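Local coordinates for tegumental protein 20.8 kDa (Clonorchis sinensis, PDB 5X2D) that probably binds calcium as a whole protein and is represented here by its dynein light chain-like domain, at residues Q80-L83 against Y84-A87. Numbering follows the deposited sequence.
Sequences QFEL and YNRA
Leu-83 and Arg-86 face each other across a two-residue beta-hairpin turn and are joined by two backbone hydrogen bonds. Leu-83 N reaches Arg-86 O at 3.1 Å, nearly straight at 172°; the return bond, Arg-86 N to Leu-83 O, is longer at 3.3 Å and bent. Tyr-84 and Asn-85 form the bend, both with left-handed helical backbone angles, nearer type III' than type I'. One step further in, Glu-82 and Ala-87 make an antiparallel non-hydrogen-bonded pair, and Ala-87 CA adds a CA-H...O contact to Phe-81 O at 3.5 Å.

Among the side chains, Leu-83 CG sits over one face of the Tyr-84 ring, 4.0 Å from CD2. The leucine chi1 of 177° turns CG from its own N to the tyrosine side. Glu-82 and Asn-85 run side by side, carboxylate and amide planes 35° apart, without a bond between them. The Arg-86 chain leads away from the hairpin, and its NH1 is hydrogen-bonded to Ala-33 O.

The turn joins the two central strands of the antiparallel sheet, 78-83 and 87-92. Leu-83 and Phe-81 pack against helix 16-29, while backbone bonds link Glu-82 to Ile-8 of strand 7-13 and Ala-87 to Val-63 of strand 58-63.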
loop_
_atom_site.group_PDB
_atom_site.type_symbol
_atom_site.label_atom_id
_atom_site.label_comp_id
_atom_site.label_asym_id
_atom_site.label_seq_id
_atom_site.Cartn_x
_atom_site.Cartn_y
_atom_site.Cartn_z
ATOM N N GLN A 80 -2.789 0.514 10.740
ATOM C CA GLN A 80 -2.032 -0.561 10.098
ATOM C C GLN A 80 -1.645 -1.614 11.121
ATOM O O GLN A 80 -0.909 -1.311 12.035
ATOM C CB GLN A 80 -0.782 -0.009 9.397
ATOM C CG GLN A 80 -1.084 0.995 8.286
ATOM C CD GLN A 80 0.146 1.406 7.506
ATOM O OE1 GLN A 80 1.213 0.839 7.671
ATOM N NE2 GLN A 80 0.015 2.444 6.701
ATOM N N PHE A 81 -2.122 -2.848 10.960
ATOM C CA PHE A 81 -1.891 -3.884 11.964
ATOM C C PHE A 81 -1.716 -5.272 11.369
ATOM O O PHE A 81 -2.312 -5.593 10.333
ATOM C CB PHE A 81 -3.051 -3.922 12.957
ATOM C CG PHE A 81 -4.346 -4.391 12.361
ATOM C CD1 PHE A 81 -5.215 -3.487 11.737
ATOM C CD2 PHE A 81 -4.706 -5.733 12.412
ATOM C CE1 PHE A 81 -6.413 -3.922 11.172
ATOM C CE2 PHE A 81 -5.911 -6.175 11.846
ATOM C CZ PHE A 81 -6.762 -5.270 11.230
ATOM N N GLU A 82 -0.942 -6.109 12.069
ATOM C CA GLU A 82 -0.675 -7.502 11.672
ATOM C C GLU A 82 -1.557 -8.441 12.478
ATOM O O GLU A 82 -1.592 -8.371 13.700
ATOM C CB GLU A 82 0.794 -7.892 11.898
ATOM C CG GLU A 82 1.823 -7.009 11.211
ATOM C CD GLU A 82 3.254 -7.455 11.486
ATOM O OE1 GLU A 82 3.447 -8.574 12.020
ATOM O OE2 GLU A 82 4.186 -6.679 11.172
ATOM N N LEU A 83 -2.304 -9.285 11.789
ATOM C CA LEU A 83 -3.098 -10.312 12.447
ATOM C C LEU A 83 -2.725 -11.679 11.850
ATOM O O LEU A 83 -2.990 -11.961 10.659
ATOM C CB LEU A 83 -4.592 -10.022 12.296
ATOM C CG LEU A 83 -5.606 -11.017 12.864
ATOM C CD1 LEU A 83 -5.755 -10.811 14.358
ATOM C CD2 LEU A 83 -6.942 -10.816 12.163
ATOM N N TYR A 84 -2.088 -12.498 12.691
ATOM C CA TYR A 84 -1.583 -13.805 12.302
ATOM C C TYR A 84 -0.616 -13.712 11.113
ATOM O O TYR A 84 -0.738 -14.458 10.119
ATOM C CB TYR A 84 -2.754 -14.729 11.984
ATOM C CG TYR A 84 -3.732 -14.924 13.126
ATOM C CD1 TYR A 84 -3.295 -15.019 14.437
ATOM C CD2 TYR A 84 -5.103 -14.992 12.890
ATOM C CE1 TYR A 84 -4.193 -15.199 15.488
ATOM C CE2 TYR A 84 -6.008 -15.167 13.934
ATOM C CZ TYR A 84 -5.546 -15.269 15.226
ATOM O OH TYR A 84 -6.440 -15.435 16.258
ATOM N N ASN A 85 0.340 -12.792 11.220
ATOM C CA ASN A 85 1.329 -12.541 10.164
ATOM C C ASN A 85 0.727 -12.263 8.773
ATOM O O ASN A 85 1.255 -12.716 7.750
ATOM C CB ASN A 85 2.314 -13.712 10.074
ATOM C CG ASN A 85 3.747 -13.252 9.848
ATOM O OD1 ASN A 85 4.054 -12.065 9.964
ATOM N ND2 ASN A 85 4.636 -14.197 9.556
ATOM N N ARG A 86 -0.381 -11.520 8.755
ATOM C CA ARG A 86 -0.917 -10.935 7.529
ATOM C C ARG A 86 -1.308 -9.498 7.839
ATOM O O ARG A 86 -2.151 -9.257 8.704
ATOM C CB ARG A 86 -2.111 -11.732 7.012
ATOM C CG ARG A 86 -2.067 -11.962 5.517
ATOM C CD ARG A 86 -2.920 -13.149 5.074
ATOM N NE ARG A 86 -4.339 -12.992 5.393
ATOM C CZ ARG A 86 -5.288 -13.859 5.034
ATOM N NH1 ARG A 86 -4.975 -14.938 4.324
ATOM N NH2 ARG A 86 -6.555 -13.643 5.373
ATOM N N ALA A 87 -0.683 -8.543 7.158
ATOM C CA ALA A 87 -0.889 -7.129 7.481
ATOM C C ALA A 87 -2.131 -6.567 6.827
ATOM O O ALA A 87 -2.473 -6.926 5.697
ATOM C CB ALA A 87 0.326 -6.295 7.076
#